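Phenylalanine ammonia-lyase (Rhodosporidium toruloides, PDB 1Y2M) catalyses the non-oxidative deamination of L-phenylalanine and L-tyrosine to trans-cinnamate and p-coumarate, working as a homotetramer built as a dimer of dimers. Local coordinates at residues Leu296-Val301 with Lys334-Ser339; Leu523-Leu528 with Ser696-Ala701; Cys530-Ile535 with Ile664-Val669; Phe668-Glu671 with Lys676-Arg679. All blocks are in the same frame, centred on the assembly; numbering follows the deposited sequence.

Overall arrangement
Contacts 1, 2 and 3 are buried and their side chains meet through apolar groups, whereas contact 4 lies nearer the surface and works through a guanidinium, an ammonium group and a water. The long helix 506-560 carries one side of contacts 2 and 3. Contact 1 joins helices 273-303 and 323-336, and touches that long helix through L296, M299 and T300; its centre is about 12 Å from that of contact 3, which joins helix 662-672 to helix 506-560. Contacts 3 and 4 share F668 and V669 of helix 662-672; V669 also meets I698 and L528 of contact 2. Residues 676-679 enter through contact 4 and helix 691-703 through contact 2.

Contact 1: Leu296-Val301 with Lys334-Ser339; sequences LTAMTV and KLLEGS
A298 and L336 bring the two backbones nearest, their CA atoms 6.2 Å apart, where the last turn of helix 323-336 meets the side of helix 273-303. The A298 methyl is the centre of the contact. Its CB touches L335 at both CB and CD1, the L335 CB lying 3.8 Å from A298 CB, and also faces the CD2 branch of L336. That same L336 CD2 rests 3.4 Å from the backbone O of A298, so the leucine covers the carbonyl oxygen of A298 as well as its methyl. The other branch, CD1, reaches V301 CG1 one turn further on, at 4.1 Å, the two side chains crossing at about a right angle. With V301 CG1 anti to the backbone N (chi1 170°), this methyl is the one presented to the leucine.

Directly after L336 the chain leaves the helix, and a type II turn from L336 to S339 closes with S339 N bonded to L336 O. G338 adopts a positive phi (85°) that suits glycine. S339 OG bonds to E302, tying the turn back to helix 273-303. Nearby, T300 OG1 bonds to L296 O from above the carbonyl plane and to H527 of helix 506-560. V301 is about 8 Å, side chain to side chain, from R366, a probable cinnamate-binding residue. Between the segments the side-chain contacts are apolar, with one methyl also resting on a carbonyl oxygen, so shape and burial hold this helix end.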
loop_
_atom_site.group_PDB
_atom_site.type_symbol
_atom_site.label_atom_id
_atom_site.label_comp_id
_atom_site.label_asym_id
_atom_site.label_seq_id
_atom_site.Cartn_x
_atom_site.Cartn_y
_atom_site.Cartn_z
ATOM N N LEU B 296 -8.048 27.524 -5.894
ATOM C CA LEU B 296 -9.142 26.813 -6.511
ATOM C C LEU B 296 -10.300 26.619 -5.553
ATOM O O LEU B 296 -11.448 26.721 -5.961
ATOM C CB LEU B 296 -8.646 25.457 -7.000
ATOM C CG LEU B 296 -7.809 25.528 -8.262
ATOM C CD1 LEU B 296 -7.169 24.212 -8.528
ATOM C CD2 LEU B 296 -8.692 25.888 -9.424
ATOM N N THR B 297 -10.018 26.398 -4.280
ATOM C CA THR B 297 -11.045 26.374 -3.250
ATOM C C THR B 297 -11.867 27.686 -3.256
ATOM O O THR B 297 -13.102 27.661 -3.288
ATOM C CB THR B 297 -10.447 26.102 -1.838
ATOM O OG1 THR B 297 -9.836 24.813 -1.815
ATOM C CG2 THR B 297 -11.562 26.114 -0.798
ATOM N N ALA B 298 -11.159 28.808 -3.239
ATOM C CA ALA B 298 -11.797 30.140 -3.233
ATOM C C ALA B 298 -12.654 30.285 -4.512
ATOM O O ALA B 298 -13.853 30.671 -4.458
ATOM C CB ALA B 298 -10.772 31.225 -3.149
HETATM N N MSE B 299 -12.086 29.953 -5.664
HETATM C CA MSE B 299 -12.831 30.163 -6.931
HETATM C C MSE B 299 -14.042 29.268 -7.046
HETATM O O MSE B 299 -15.068 29.598 -7.657
HETATM C CB MSE B 299 -11.882 30.040 -8.102
HETATM C CG MSE B 299 -10.878 31.094 -8.025
HETATM SE SE MSE B 299 -9.679 31.103 -9.584
HETATM C CE MSE B 299 -10.737 32.174 -10.710
ATOM N N THR B 300 -13.912 28.082 -6.472
ATOM C CA THR B 300 -15.072 27.168 -6.388
ATOM C C THR B 300 -16.167 27.706 -5.471
ATOM O O THR B 300 -17.361 27.549 -5.752
ATOM C CB THR B 300 -14.639 25.743 -6.017
ATOM O OG1 THR B 300 -13.612 25.270 -6.924
ATOM C CG2 THR B 300 -15.817 24.772 -6.071
ATOM N N VAL B 301 -15.801 28.295 -4.332
ATOM C CA VAL B 301 -16.823 28.888 -3.469
ATOM C C VAL B 301 -17.558 29.942 -4.312
ATOM O O VAL B 301 -18.791 30.040 -4.268
ATOM C CB VAL B 301 -16.207 29.524 -2.190
ATOM C CG1 VAL B 301 -17.238 30.335 -1.424
ATOM C CG2 VAL B 301 -15.572 28.455 -1.260
ATOM N N LYS B 334 -8.796 35.869 2.527
ATOM C CA LYS B 334 -8.191 36.980 1.777
ATOM C C LYS B 334 -8.656 36.956 0.329
ATOM O O LYS B 334 -9.104 37.967 -0.206
ATOM C CB LYS B 334 -6.673 36.915 1.868
ATOM C CG LYS B 334 -5.990 37.931 0.949
ATOM C CD LYS B 334 -4.888 38.727 1.624
ATOM C CE LYS B 334 -3.740 37.900 2.054
ATOM N NZ LYS B 334 -2.615 38.788 2.509
ATOM N N LEU B 335 -8.595 35.783 -0.283
ATOM C CA LEU B 335 -8.996 35.641 -1.681
ATOM C C LEU B 335 -10.463 35.956 -1.898
ATOM O O LEU B 335 -10.793 36.459 -2.965
ATOM C CB LEU B 335 -8.703 34.244 -2.187
ATOM C CG LEU B 335 -7.222 33.836 -2.245
ATOM C CD1 LEU B 335 -7.147 32.412 -2.649
ATOM C CD2 LEU B 335 -6.428 34.729 -3.228
ATOM N N LEU B 336 -11.346 35.614 -0.945
ATOM C CA LEU B 336 -12.788 35.848 -1.118
ATOM C C LEU B 336 -13.264 37.265 -0.806
ATOM O O LEU B 336 -14.400 37.625 -1.150
ATOM C CB LEU B 336 -13.629 34.830 -0.304
ATOM C CG LEU B 336 -13.456 33.385 -0.819
ATOM C CD1 LEU B 336 -14.095 32.371 0.130
ATOM C CD2 LEU B 336 -14.025 33.280 -2.233
ATOM N N GLU B 337 -12.435 38.077 -0.162
ATOM C CA GLU B 337 -12.825 39.455 0.124
ATOM C C GLU B 337 -13.162 40.157 -1.150
ATOM O O GLU B 337 -12.420 40.072 -2.122
ATOM C CB GLU B 337 -11.725 40.214 0.826
ATOM C CG GLU B 337 -11.539 39.684 2.192
ATOM C CD GLU B 337 -11.376 40.740 3.241
ATOM O OE1 GLU B 337 -11.515 41.958 2.939
ATOM O OE2 GLU B 337 -11.124 40.305 4.384
ATOM N N GLY B 338 -14.296 40.827 -1.138
ATOM C CA GLY B 338 -14.688 41.599 -2.304
ATOM C C GLY B 338 -15.417 40.815 -3.376
ATOM O O GLY B 338 -15.889 41.416 -4.363
ATOM N N SER B 339 -15.505 39.491 -3.230
ATOM C CA SER B 339 -16.301 38.677 -4.149
ATOM C C SER B 339 -17.776 39.074 -4.093
ATOM O O SER B 339 -18.322 39.286 -3.030
ATOM C CB SER B 339 -16.190 37.181 -3.833
ATOM O OG SER B 339 -16.896 36.412 -4.815
#

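Contact 2: Leu523-Leu528 with Ser696-Ala701; sequences LLATHL and SKIYEA
I698, A525 and L528 bury the most surface here, and the I698 CG2 methyl is where they meet. It lies 3.8 Å from A525 CA and equally close to A525 CB, while on the L528 side it is 3.7 Å from L528 CD2, the two side chains meeting at a slant. Placing CG2 anti to the backbone N (chi1 -57°, measured to CG1) aims this methyl at helix 506-560; the CG1 branch extends CD1 past it to the backbone O of A525, 4.0 Å away. A525 is small enough to let the helices come close: its CB stands 3.5 Å from the backbone N of Y699 and 4.0 Å from Y699 CB, and the CA atoms of A525 and Y699 are 5.1 Å apart. The axes of the two segments approach to 8.5 Å at 127°, nearer antiparallel than parallel.

Beyond its CB, Y699 turns away along helix 506-560, and its OH bonds to D518 there and to N158 of the second subunit. S696 and E700 also bond to that subunit, so helix 691-703 is held between its own long helix and a neighbouring chain. The side-chain groups that meet are all hydrocarbon, and the close approach depends on the alanine methyl resting on backbone.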
loop_
_atom_site.group_PDB
_atom_site.type_symbol
_atom_site.label_atom_id
_atom_site.label_comp_id
_atom_site.label_asym_id
_atom_site.label_seq_id
_atom_site.Cartn_x
_atom_site.Cartn_y
_atom_site.Cartn_z
ATOM N N LEU B 523 -4.620 17.300 -12.527
ATOM C CA LEU B 523 -5.896 17.458 -11.819
ATOM C C LEU B 523 -6.202 18.926 -11.574
ATOM O O LEU B 523 -7.358 19.376 -11.769
ATOM C CB LEU B 523 -5.854 16.664 -10.514
ATOM C CG LEU B 523 -7.078 16.734 -9.633
ATOM C CD1 LEU B 523 -8.331 16.410 -10.311
ATOM C CD2 LEU B 523 -6.859 15.914 -8.310
ATOM N N LEU B 524 -5.216 19.667 -11.061
ATOM C CA LEU B 524 -5.497 21.060 -10.718
ATOM C C LEU B 524 -5.675 21.924 -11.994
ATOM O O LEU B 524 -6.458 22.884 -12.003
ATOM C CB LEU B 524 -4.442 21.636 -9.774
ATOM C CG LEU B 524 -4.429 20.925 -8.420
ATOM C CD1 LEU B 524 -3.577 21.757 -7.475
ATOM C CD2 LEU B 524 -5.802 20.685 -7.797
ATOM N N ALA B 525 -4.970 21.574 -13.074
ATOM C CA ALA B 525 -5.185 22.260 -14.393
ATOM C C ALA B 525 -6.645 22.020 -14.845
ATOM O O ALA B 525 -7.299 22.894 -15.348
ATOM C CB ALA B 525 -4.233 21.796 -15.416
ATOM N N THR B 526 -7.083 20.792 -14.715
ATOM C CA THR B 526 -8.473 20.420 -15.031
ATOM C C THR B 526 -9.502 21.219 -14.208
ATOM O O THR B 526 -10.499 21.764 -14.711
ATOM C CB THR B 526 -8.630 18.904 -14.824
ATOM O OG1 THR B 526 -7.815 18.237 -15.790
ATOM C CG2 THR B 526 -10.063 18.400 -14.931
ATOM N N HIS B 527 -9.299 21.248 -12.907
ATOM C CA HIS B 527 -10.184 21.987 -12.018
ATOM C C HIS B 527 -10.195 23.465 -12.417
ATOM O O HIS B 527 -11.252 24.120 -12.435
ATOM C CB HIS B 527 -9.712 21.745 -10.577
ATOM C CG HIS B 527 -10.626 22.290 -9.500
ATOM N ND1 HIS B 527 -10.369 22.120 -8.154
ATOM C CD2 HIS B 527 -11.778 23.004 -9.578
ATOM C CE1 HIS B 527 -11.337 22.702 -7.458
ATOM N NE2 HIS B 527 -12.192 23.262 -8.294
ATOM N N LEU B 528 -9.030 24.053 -12.616
ATOM C CA LEU B 528 -8.976 25.462 -13.019
ATOM C C LEU B 528 -9.714 25.708 -14.331
ATOM O O LEU B 528 -10.498 26.661 -14.432
ATOM C CB LEU B 528 -7.517 25.909 -13.147
ATOM C CG LEU B 528 -7.214 27.375 -13.455
ATOM C CD1 LEU B 528 -8.016 28.322 -12.558
ATOM C CD2 LEU B 528 -5.700 27.637 -13.277
ATOM N N SER B 696 -4.244 21.456 -21.464
ATOM C CA SER B 696 -2.797 21.330 -21.636
ATOM C C SER B 696 -2.044 22.637 -21.442
ATOM O O SER B 696 -0.950 22.643 -20.860
ATOM C CB SER B 696 -2.474 20.673 -22.958
ATOM O OG SER B 696 -3.049 19.358 -23.003
ATOM N N LYS B 697 -2.578 23.724 -21.964
ATOM C CA LYS B 697 -1.949 25.023 -21.802
ATOM C C LYS B 697 -1.887 25.441 -20.343
ATOM O O LYS B 697 -0.886 26.038 -19.924
ATOM C CB LYS B 697 -2.703 26.069 -22.617
ATOM C CG LYS B 697 -2.456 25.901 -24.084
ATOM C CD LYS B 697 -3.149 26.921 -24.940
ATOM C CE LYS B 697 -2.652 26.779 -26.410
ATOM N NZ LYS B 697 -1.167 26.616 -26.505
ATOM N N ILE B 698 -2.904 25.091 -19.555
ATOM C CA ILE B 698 -2.911 25.393 -18.116
ATOM C C ILE B 698 -1.840 24.552 -17.414
ATOM O O ILE B 698 -1.032 25.044 -16.616
ATOM C CB ILE B 698 -4.294 25.222 -17.509
ATOM C CG1 ILE B 698 -5.311 26.124 -18.254
ATOM C CG2 ILE B 698 -4.259 25.549 -16.034
ATOM C CD1 ILE B 698 -6.731 26.064 -17.755
ATOM N N TYR B 699 -1.922 23.251 -17.656
ATOM C CA TYR B 699 -0.911 22.280 -17.147
ATOM C C TYR B 699 0.516 22.777 -17.452
ATOM O O TYR B 699 1.369 22.752 -16.599
ATOM C CB TYR B 699 -1.144 20.917 -17.755
ATOM C CG TYR B 699 -0.048 19.876 -17.553
ATOM C CD1 TYR B 699 0.058 19.115 -16.394
ATOM C CD2 TYR B 699 0.877 19.656 -18.565
ATOM C CE1 TYR B 699 1.045 18.132 -16.267
ATOM C CE2 TYR B 699 1.858 18.696 -18.411
ATOM C CZ TYR B 699 1.961 17.962 -17.281
ATOM O OH TYR B 699 2.961 17.010 -17.230
ATOM N N GLU B 700 0.765 23.208 -18.682
ATOM C CA GLU B 700 2.121 23.629 -19.057
ATOM C C GLU B 700 2.569 24.844 -18.257
ATOM O O GLU B 700 3.734 24.931 -17.849
ATOM C CB GLU B 700 2.217 23.857 -20.558
ATOM C CG GLU B 700 2.150 22.530 -21.328
ATOM C CD GLU B 700 2.167 22.643 -22.851
ATOM O OE1 GLU B 700 1.840 23.722 -23.386
ATOM O OE2 GLU B 700 2.529 21.641 -23.529
ATOM N N ALA B 701 1.638 25.764 -18.000
ATOM C CA ALA B 701 1.896 26.919 -17.141
ATOM C C ALA B 701 2.142 26.582 -15.677
ATOM O O ALA B 701 2.858 27.306 -14.981
ATOM C CB ALA B 701 0.765 27.932 -17.273
#

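Contact 3: Cys530-Ile535 with Ile664-Val669; sequences CVLQAI and ILYAFV
L532 points its two methyls at different partners on helix 662-672, CD1 toward V669 and CD2 toward Y666. The CD1 branch meets V669 CG1 at 3.4 Å, tighter than usual van der Waals contact, and lies 3.6 Å from V669 CB, so it presses into the valine's branch point. CD2 approaches the Y666 ring at an oblique angle, 3.7 Å from Y666 CD1, and also nears Y666 CA. Both pairs of side chains are inclined to each other instead of running alongside. By contrast, I535 and Y666 lie side by side and point opposite ways, I535 CG2 lying 4.1 Å from Y666 CE1. The tyrosine lies within this reach because its CG is anti to the backbone N (chi1 179°), which carries the ring toward helix 506-560.

Its hydroxyl end is fixed outside the contact, bonded to D536 of the long helix and to S652. On helix 273-303, M299 touches both L532 and I535. The segment axes cross at 105° and stay 11.0 Å apart, a distance bridged by these side chains. Cut back to alanine, L532 would probably leave V669 without its close methyl partner and take the methyl from beside Y666 CD1, opening a gap between the helices. The side-chain contact is apolar, and the one polar group at its margin, the Y666 hydroxyl, is satisfied by D536 and S652.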
loop_
_atom_site.group_PDB
_atom_site.type_symbol
_atom_site.label_atom_id
_atom_site.label_comp_id
_atom_site.label_asym_id
_atom_site.label_seq_id
_atom_site.Cartn_x
_atom_site.Cartn_y
_atom_site.Cartn_z
ATOM N N CYS B 530 -12.241 24.058 -15.435
ATOM C CA CYS B 530 -13.695 23.938 -15.159
ATOM C C CYS B 530 -14.261 25.110 -14.354
ATOM O O CYS B 530 -15.336 25.652 -14.682
ATOM C CB CYS B 530 -14.039 22.652 -14.507
ATOM S SG CYS B 530 -13.727 21.169 -15.465
ATOM N N VAL B 531 -13.545 25.503 -13.300
ATOM C CA VAL B 531 -14.061 26.564 -12.431
ATOM C C VAL B 531 -14.224 27.853 -13.211
ATOM O O VAL B 531 -15.110 28.648 -12.949
ATOM C CB VAL B 531 -13.215 26.721 -11.113
ATOM C CG1 VAL B 531 -11.932 27.527 -11.386
ATOM C CG2 VAL B 531 -14.039 27.376 -10.002
ATOM N N LEU B 532 -13.339 28.114 -14.171
ATOM C CA LEU B 532 -13.445 29.359 -14.942
ATOM C C LEU B 532 -14.690 29.324 -15.841
ATOM O O LEU B 532 -15.388 30.331 -15.955
ATOM C CB LEU B 532 -12.198 29.572 -15.805
ATOM C CG LEU B 532 -10.932 29.697 -14.988
ATOM C CD1 LEU B 532 -9.745 29.663 -15.901
ATOM C CD2 LEU B 532 -10.927 30.952 -14.066
ATOM N N GLN B 533 -14.956 28.163 -16.441
ATOM C CA GLN B 533 -16.217 27.996 -17.188
ATOM C C GLN B 533 -17.399 28.218 -16.292
ATOM O O GLN B 533 -18.333 28.959 -16.661
ATOM C CB GLN B 533 -16.327 26.632 -17.818
ATOM C CG GLN B 533 -17.638 26.449 -18.608
ATOM C CD GLN B 533 -17.613 26.936 -20.057
ATOM O OE1 GLN B 533 -16.685 27.615 -20.528
ATOM N NE2 GLN B 533 -18.700 26.608 -20.778
ATOM N N ALA B 534 -17.378 27.608 -15.105
ATOM C CA ALA B 534 -18.491 27.767 -14.161
ATOM C C ALA B 534 -18.679 29.233 -13.772
ATOM O O ALA B 534 -19.796 29.745 -13.698
ATOM C CB ALA B 534 -18.235 26.921 -12.923
ATOM N N ILE B 535 -17.558 29.934 -13.547
ATOM C CA ILE B 535 -17.593 31.375 -13.191
ATOM C C ILE B 535 -18.283 32.202 -14.300
ATOM O O ILE B 535 -19.095 33.047 -14.056
ATOM C CB ILE B 535 -16.186 31.900 -12.908
ATOM C CG1 ILE B 535 -15.793 31.452 -11.497
ATOM C CG2 ILE B 535 -16.106 33.362 -13.026
ATOM C CD1 ILE B 535 -14.319 31.546 -11.168
ATOM N N ILE B 664 -7.252 37.919 -10.728
ATOM C CA ILE B 664 -5.866 37.790 -11.187
ATOM C C ILE B 664 -5.650 36.489 -11.925
ATOM O O ILE B 664 -5.027 36.449 -13.028
ATOM C CB ILE B 664 -4.879 37.967 -10.015
ATOM C CG1 ILE B 664 -5.000 39.386 -9.490
ATOM C CG2 ILE B 664 -3.439 37.706 -10.480
ATOM C CD1 ILE B 664 -4.278 39.651 -8.111
ATOM N N LEU B 665 -6.125 35.404 -11.307
ATOM C CA LEU B 665 -5.942 34.065 -11.877
ATOM C C LEU B 665 -6.857 33.917 -13.095
ATOM O O LEU B 665 -6.491 33.342 -14.115
ATOM C CB LEU B 665 -6.231 32.980 -10.848
ATOM C CG LEU B 665 -5.832 31.538 -11.243
ATOM C CD1 LEU B 665 -4.499 31.472 -11.911
ATOM C CD2 LEU B 665 -5.917 30.580 -10.092
ATOM N N TYR B 666 -8.072 34.430 -12.993
ATOM C CA TYR B 666 -9.000 34.393 -14.124
ATOM C C TYR B 666 -8.379 35.043 -15.377
ATOM O O TYR B 666 -8.332 34.457 -16.449
ATOM C CB TYR B 666 -10.286 35.130 -13.756
ATOM C CG TYR B 666 -11.345 35.213 -14.838
ATOM C CD1 TYR B 666 -12.375 34.285 -14.897
ATOM C CD2 TYR B 666 -11.342 36.234 -15.769
ATOM C CE1 TYR B 666 -13.368 34.339 -15.882
ATOM C CE2 TYR B 666 -12.326 36.302 -16.769
ATOM C CZ TYR B 666 -13.334 35.370 -16.809
ATOM O OH TYR B 666 -14.324 35.415 -17.762
ATOM N N ALA B 667 -7.898 36.273 -15.208
ATOM C CA ALA B 667 -7.237 37.012 -16.290
ATOM C C ALA B 667 -6.015 36.274 -16.795
ATOM O O ALA B 667 -5.778 36.218 -17.982
ATOM C CB ALA B 667 -6.864 38.429 -15.839
ATOM N N PHE B 668 -5.247 35.671 -15.891
ATOM C CA PHE B 668 -4.053 34.943 -16.336
ATOM C C PHE B 668 -4.398 33.846 -17.311
ATOM O O PHE B 668 -3.773 33.693 -18.354
ATOM C CB PHE B 668 -3.339 34.336 -15.132
ATOM C CG PHE B 668 -2.150 33.495 -15.489
ATOM C CD1 PHE B 668 -1.011 34.082 -16.061
ATOM C CD2 PHE B 668 -2.160 32.111 -15.249
ATOM C CE1 PHE B 668 0.110 33.303 -16.401
ATOM C CE2 PHE B 668 -1.058 31.348 -15.575
ATOM C CZ PHE B 668 0.088 31.942 -16.139
ATOM N N VAL B 669 -5.421 33.059 -16.979
ATOM C CA VAL B 669 -5.756 31.910 -17.814
ATOM C C VAL B 669 -6.486 32.365 -19.093
ATOM O O VAL B 669 -6.161 31.927 -20.215
ATOM C CB VAL B 669 -6.588 30.892 -17.041
ATOM C CG1 VAL B 669 -7.001 29.789 -17.971
ATOM C CG2 VAL B 669 -5.773 30.310 -15.939
#

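Contact 4: Phe668-Glu671 with Lys676-Arg679; sequences FVRE and KARR
R670 lays one face of its guanidinium over the K676-A677 peptide. The A677 N sits 3.3 Å above the plane, over its centre, and the K676 C is offset toward the rim; CZ is 3.3 Å from A677 N. A677 adds its methyl, CB lying 3.8 Å from R670 NH2. The arginine gets there by a bend at chi2 (-87°), which folds the chain back toward the loop. K676 reaches the same helix from another direction: its chain, bent at chi2 and chi4, brings NZ to the R670 O at 3.2 Å, a weak hydrogen bond, and its CE close to that oxygen as well. A water completes the link, accepting from K676 NZ at 3.0 Å and donating to E671 O at 2.8 Å. E671 OE1 and K676 NZ, 5.0 Å apart, may attract each other weakly without touching.

Outside this shell the guanidinium is held in its turn. R670 NH1 bonds to V675 O, and NH2 makes a salt bridge with D536 of helix 506-560, so both ends of the flat group are fixed. A leucine at R670 would probably leave D536 without its salt-bridge mate and V675 O without its donor, and let the loop peptide lose its flat cover. R678 N bonds to Q533 OE1, further anchoring the loop to that long helix, while R678 NE bridges to E136 of the second subunit. The whole is a helix C-terminus with the following loop folded back on it, the ammonium weakly bonded to R670 O and water-linked to E671 O at the wider pi-type turn 668-671 near the end of helix 662-672.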
loop_
_atom_site.group_PDB
_atom_site.type_symbol
_atom_site.label_atom_id
_atom_site.label_comp_id
_atom_site.label_asym_id
_atom_site.label_seq_id
_atom_site.Cartn_x
_atom_site.Cartn_y
_atom_site.Cartn_z
ATOM N N PHE B 668 -5.247 35.671 -15.891
ATOM C CA PHE B 668 -4.053 34.943 -16.336
ATOM C C PHE B 668 -4.398 33.846 -17.311
ATOM O O PHE B 668 -3.773 33.693 -18.354
ATOM C CB PHE B 668 -3.339 34.336 -15.132
ATOM C CG PHE B 668 -2.150 33.495 -15.489
ATOM C CD1 PHE B 668 -1.011 34.082 -16.061
ATOM C CD2 PHE B 668 -2.160 32.111 -15.249
ATOM C CE1 PHE B 668 0.110 33.303 -16.401
ATOM C CE2 PHE B 668 -1.058 31.348 -15.575
ATOM C CZ PHE B 668 0.088 31.942 -16.139
ATOM N N VAL B 669 -5.421 33.059 -16.979
ATOM C CA VAL B 669 -5.756 31.910 -17.814
ATOM C C VAL B 669 -6.486 32.365 -19.093
ATOM O O VAL B 669 -6.161 31.927 -20.215
ATOM C CB VAL B 669 -6.588 30.892 -17.041
ATOM C CG1 VAL B 669 -7.001 29.789 -17.971
ATOM C CG2 VAL B 669 -5.773 30.310 -15.939
ATOM N N ARG B 670 -7.465 33.241 -18.955
ATOM C CA ARG B 670 -8.292 33.643 -20.055
ATOM C C ARG B 670 -7.514 34.501 -21.066
ATOM O O ARG B 670 -7.718 34.386 -22.284
ATOM C CB ARG B 670 -9.524 34.399 -19.505
ATOM C CG ARG B 670 -10.619 33.509 -18.915
ATOM C CD ARG B 670 -11.579 33.053 -20.012
ATOM N NE ARG B 670 -12.689 32.261 -19.465
ATOM C CZ ARG B 670 -12.662 30.965 -19.272
ATOM N NH1 ARG B 670 -11.579 30.255 -19.537
ATOM N NH2 ARG B 670 -13.743 30.353 -18.821
ATOM N N GLU B 671 -6.653 35.388 -20.567
ATOM C CA GLU B 671 -5.924 36.320 -21.413
ATOM C C GLU B 671 -4.519 35.858 -21.680
ATOM O O GLU B 671 -4.159 35.650 -22.842
ATOM C CB GLU B 671 -5.891 37.699 -20.802
ATOM C CG GLU B 671 -7.243 38.280 -20.526
ATOM C CD GLU B 671 -8.270 38.091 -21.626
ATOM O OE1 GLU B 671 -7.947 38.232 -22.821
ATOM O OE2 GLU B 671 -9.450 37.846 -21.281
ATOM N N LYS B 676 -10.187 30.116 -23.365
ATOM C CA LYS B 676 -11.459 30.822 -23.407
ATOM C C LYS B 676 -12.563 29.893 -22.865
ATOM O O LYS B 676 -12.473 28.652 -22.891
ATOM C CB LYS B 676 -11.806 31.268 -24.828
ATOM C CG LYS B 676 -10.773 32.211 -25.484
ATOM C CD LYS B 676 -10.338 33.409 -24.554
ATOM C CE LYS B 676 -9.421 34.508 -25.141
ATOM N NZ LYS B 676 -8.123 33.979 -25.451
ATOM N N ALA B 677 -13.647 30.504 -22.430
ATOM C CA ALA B 677 -14.895 29.759 -22.249
ATOM C C ALA B 677 -15.240 29.031 -23.562
ATOM O O ALA B 677 -14.877 29.490 -24.648
ATOM C CB ALA B 677 -15.993 30.685 -21.880
ATOM N N ARG B 678 -15.966 27.925 -23.448
ATOM C CA ARG B 678 -16.296 27.076 -24.580
ATOM C C ARG B 678 -17.787 27.036 -24.799
ATOM O O ARG B 678 -18.569 26.644 -23.899
ATOM C CB ARG B 678 -15.817 25.649 -24.357
ATOM C CG ARG B 678 -15.899 24.798 -25.622
ATOM C CD ARG B 678 -15.572 23.336 -25.357
ATOM N NE ARG B 678 -15.367 22.632 -26.642
ATOM C CZ ARG B 678 -14.217 22.597 -27.312
ATOM N NH1 ARG B 678 -13.104 23.111 -26.822
ATOM N NH2 ARG B 678 -14.183 21.995 -28.482
ATOM N N ARG B 679 -18.206 27.450 -25.971
ATOM C CA ARG B 679 -19.644 27.542 -26.241
ATOM C C ARG B 679 -20.287 26.257 -26.672
ATOM O O ARG B 679 -21.431 26.035 -26.351
ATOM C CB ARG B 679 -19.932 28.574 -27.316
ATOM C CG ARG B 679 -21.385 28.954 -27.376
ATOM C CD ARG B 679 -21.674 30.245 -28.098
ATOM N NE ARG B 679 -23.048 30.700 -27.894
ATOM C CZ ARG B 679 -23.605 31.748 -28.492
ATOM N NH1 ARG B 679 -22.910 32.540 -29.335
ATOM N NH2 ARG B 679 -24.875 32.045 -28.200
HETATM O O HOH W 1 -5.591 35.645 -25.258
#